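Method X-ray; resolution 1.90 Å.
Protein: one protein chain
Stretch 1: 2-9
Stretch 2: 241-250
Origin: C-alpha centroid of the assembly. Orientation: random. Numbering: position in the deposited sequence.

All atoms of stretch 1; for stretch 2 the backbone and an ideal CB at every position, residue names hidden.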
# COMPACT_ATOMS: atom_id res chain seq x y z
N ASP A 2 19.21 1.15 18.78
CA ASP A 2 19.81 0.22 17.78
C ASP A 2 19.93 0.93 16.43
O ASP A 2 19.80 2.15 16.35
CB ASP A 2 18.96 -1.04 17.63
CG ASP A 2 19.73 -2.21 17.04
OD1 ASP A 2 20.56 -2.80 17.77
OD2 ASP A 2 19.53 -2.53 15.85
N HIS A 3 20.17 0.17 15.37
CA HIS A 3 20.31 0.75 14.05
C HIS A 3 19.09 0.61 13.17
O HIS A 3 18.04 0.13 13.60
CB HIS A 3 21.51 0.13 13.33
CG HIS A 3 22.79 0.24 14.08
ND1 HIS A 3 23.30 1.46 14.50
CD2 HIS A 3 23.65 -0.70 14.52
CE1 HIS A 3 24.42 1.25 15.16
NE2 HIS A 3 24.66 -0.05 15.19
N ILE A 4 19.23 1.05 11.93
CA ILE A 4 18.16 0.95 10.98
C ILE A 4 18.23 -0.45 10.40
O ILE A 4 19.31 -0.96 10.10
CB ILE A 4 18.30 2.00 9.86
CG1 ILE A 4 19.76 2.14 9.45
CG2 ILE A 4 17.72 3.33 10.33
CD1 ILE A 4 20.07 3.37 8.61
N HIS A 5 17.07 -1.09 10.29
CA HIS A 5 16.98 -2.43 9.75
C HIS A 5 16.38 -2.32 8.36
O HIS A 5 15.22 -1.92 8.22
CB HIS A 5 16.08 -3.27 10.65
CG HIS A 5 16.37 -3.10 12.11
ND1 HIS A 5 15.38 -2.90 13.05
CD2 HIS A 5 17.54 -3.06 12.78
CE1 HIS A 5 15.93 -2.74 14.24
NE2 HIS A 5 17.24 -2.84 14.11
N ARG A 6 17.17 -2.64 7.35
CA ARG A 6 16.69 -2.60 5.97
C ARG A 6 15.64 -3.69 5.79
O ARG A 6 15.80 -4.80 6.28
CB ARG A 6 17.82 -2.89 4.98
CG ARG A 6 18.66 -1.70 4.56
CD ARG A 6 19.46 -2.06 3.30
NE ARG A 6 19.31 -1.07 2.24
CZ ARG A 6 19.29 -1.36 0.94
NH1 ARG A 6 19.42 -2.61 0.54
NH2 ARG A 6 19.14 -0.39 0.05
N VAL A 7 14.55 -3.37 5.09
CA VAL A 7 13.53 -4.37 4.81
C VAL A 7 13.37 -4.33 3.30
O VAL A 7 12.97 -3.31 2.75
CB VAL A 7 12.17 -4.05 5.46
CG1 VAL A 7 11.18 -5.22 5.21
CG2 VAL A 7 12.34 -3.80 6.94
N PRO A 8 13.73 -5.42 2.60
CA PRO A 8 14.30 -6.67 3.14
C PRO A 8 15.73 -6.42 3.60
O PRO A 8 16.33 -5.40 3.24
CB PRO A 8 14.24 -7.61 1.94
CG PRO A 8 14.49 -6.67 0.78
CD PRO A 8 13.63 -5.47 1.13
N ALA A 9 16.29 -7.33 4.39
CA ALA A 9 17.65 -7.15 4.89
C ALA A 9 18.71 -7.65 3.92
O ALA A 9 19.91 -7.54 4.17
CB ALA A 9 17.81 -7.84 6.25
N UNK A 241 15.25 10.93 5.76
CA UNK A 241 15.77 9.58 5.77
C UNK A 241 15.35 8.92 7.07
O UNK A 241 15.03 9.61 8.04
CB UNK A 241 17.29 9.57 5.61
N UNK A 242 15.33 7.60 7.08
CA UNK A 242 14.95 6.84 8.26
C UNK A 242 16.14 6.82 9.21
O UNK A 242 17.21 6.33 8.86
CB UNK A 242 14.51 5.42 7.89
N UNK A 243 15.94 7.35 10.41
CA UNK A 243 17.02 7.41 11.39
C UNK A 243 17.10 6.18 12.28
O UNK A 243 18.20 5.78 12.69
CB UNK A 243 16.85 8.65 12.26
N UNK A 244 15.96 5.57 12.58
CA UNK A 244 15.89 4.38 13.43
C UNK A 244 14.84 3.41 12.92
O UNK A 244 13.96 3.80 12.16
CB UNK A 244 15.58 4.77 14.88
N UNK A 245 14.92 2.16 13.37
CA UNK A 245 13.93 1.17 12.97
C UNK A 245 14.00 0.66 11.54
O UNK A 245 15.06 0.64 10.92
CB UNK A 245 12.54 1.76 13.20
N UNK A 246 12.86 0.24 11.02
CA UNK A 246 12.79 -0.31 9.68
C UNK A 246 12.88 0.69 8.54
O UNK A 246 12.12 1.66 8.47
CB UNK A 246 11.48 -1.09 9.54
N UNK A 247 13.81 0.42 7.63
CA UNK A 247 14.04 1.24 6.45
C UNK A 247 13.58 0.37 5.27
O UNK A 247 14.31 -0.50 4.81
CB UNK A 247 15.50 1.68 6.32
N UNK A 248 12.34 0.59 4.81
CA UNK A 248 11.81 -0.16 3.67
C UNK A 248 12.48 0.31 2.39
O UNK A 248 12.70 1.50 2.21
CB UNK A 248 10.29 -0.00 3.57
N UNK A 249 12.76 -0.63 1.49
CA UNK A 249 13.43 -0.35 0.23
C UNK A 249 12.44 -0.45 -0.93
O UNK A 249 11.90 -1.51 -1.19
CB UNK A 249 14.60 -1.31 0.02
N UNK A 250 12.22 0.66 -1.64
CA UNK A 250 11.27 0.65 -2.73
C UNK A 250 11.62 -0.22 -3.92
O UNK A 250 12.79 -0.56 -4.15
CB UNK A 250 11.07 2.09 -3.22

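Four backbone hydrogen bonds fix the frame: His5 N to the O of 245 (2.7 Å), the N of 247 to His5 O (2.8 Å), Val7 N to the O of 247 (2.9 Å) and the N of 249 to Val7 O (3.0 Å). The strands run parallel, so side chains at 246 and 248 share a face with His5 and Val7, and 247 shares the other with Arg6.

At positions 241 and 250 the ideal CB has nothing of stretch 1 within 5.5 Å, so this partner sets no preference; the residues are Glu241 and Gly250, which make no contact here.

Position 242 points its CB toward stretch 1, 4.5 Å from Ile4 CG2. A small or medium apolar side chain would suit. Val242 fills the place, its CG1 3.9 Å from Ile4 CG2.

The CB of 243 points away, leaving the choice open. Thr243 has its backbone O 3.4 Å from Ile4 CG2.

At 244 the CB also points away, and many side chains would fit; a long side chain could still reach the neighbourhood of Asp2. The NH2 of Arg244 comes within 3.9 Å of Asp2 N, with no hydrogen bond.

Position 245 is decided by its backbone: phi 73° and psi -152° favour glycine. It is Gly245, whose O also receives a CA-H...O contact from Ile4 CA at 3.1 Å.

At 246 the ideal CB lies 3.9 Å from Val7 CG2, which favours an apolar residue, branched or linear. Met246 places CB 3.8 Å from Val7 CG2, while the end of its side chain leads away.

The CB of 247 lies 4.1 Å from His5 O and 4.5 Å from both Ile4 CB and Arg6 CA. Apolar, polar or long side chains are all plausible, and the guanidinium of Arg6 would make an acid reasonable. The residue is instead Arg247: its NH2 is 4.5 Å from Arg6 NH2, like charges close together, and both groups are hydrogen-bonded elsewhere in the structure. Its NH1 donates a hydrogen bond to the O of 248 at 3.0 Å.

Position 248 shares the face of Val7, so a large apolar or aromatic side chain could cover that valine. Phe248 does: Val7 CB sits 4.3 Å from the ring centroid, 21° off the normal, a CH-pi contact over the face.

At 249 the CB points toward stretch 1, 4.4 Å from Pro8 CD and 4.6 Å from Arg6 NH2. A compact apolar group suits. Val249 sets CG2 over one face of the Arg6 guanidinium, 3.8 Å from Arg6 CZ.

Stretch 2 241-250: EVTRGMRFVG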
# COMPACT_ATOMS: atom_id res chain seq x y z
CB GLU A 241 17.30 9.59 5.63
CG GLU A 241 17.82 10.23 4.33
CD GLU A 241 17.18 9.66 3.06
OE1 GLU A 241 16.79 8.48 3.05
OE2 GLU A 241 17.07 10.39 2.04
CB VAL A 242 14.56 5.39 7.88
CG1 VAL A 242 14.27 4.57 9.14
CG2 VAL A 242 13.35 5.42 6.97
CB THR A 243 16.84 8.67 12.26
OG1 THR A 243 15.52 8.67 12.82
CG2 THR A 243 17.01 9.93 11.42
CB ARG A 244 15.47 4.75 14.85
CG ARG A 244 16.21 5.87 15.50
CD ARG A 244 15.78 5.93 16.96
NE ARG A 244 16.05 4.66 17.61
CZ ARG A 244 15.51 4.26 18.75
NH1 ARG A 244 14.65 5.05 19.39
NH2 ARG A 244 15.84 3.09 19.27
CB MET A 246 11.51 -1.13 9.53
CG MET A 246 11.47 -2.34 10.44
SD MET A 246 10.00 -3.34 10.21
CE MET A 246 8.83 -2.51 11.31
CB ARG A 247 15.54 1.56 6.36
CG ARG A 247 15.95 2.59 5.32
CD ARG A 247 15.85 2.05 3.92
NE ARG A 247 16.78 2.71 3.00
CZ ARG A 247 16.48 3.03 1.75
NH1 ARG A 247 15.27 2.77 1.26
NH2 ARG A 247 17.39 3.61 0.98
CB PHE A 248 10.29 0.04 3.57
CG PHE A 248 9.50 -0.74 4.58
CD1 PHE A 248 8.95 -1.97 4.25
CD2 PHE A 248 9.31 -0.24 5.86
CE1 PHE A 248 8.21 -2.70 5.17
CE2 PHE A 248 8.56 -0.96 6.80
CZ PHE A 248 8.02 -2.19 6.45
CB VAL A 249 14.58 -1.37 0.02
CG1 VAL A 249 15.35 -1.07 -1.26
CG2 VAL A 249 15.50 -1.33 1.24
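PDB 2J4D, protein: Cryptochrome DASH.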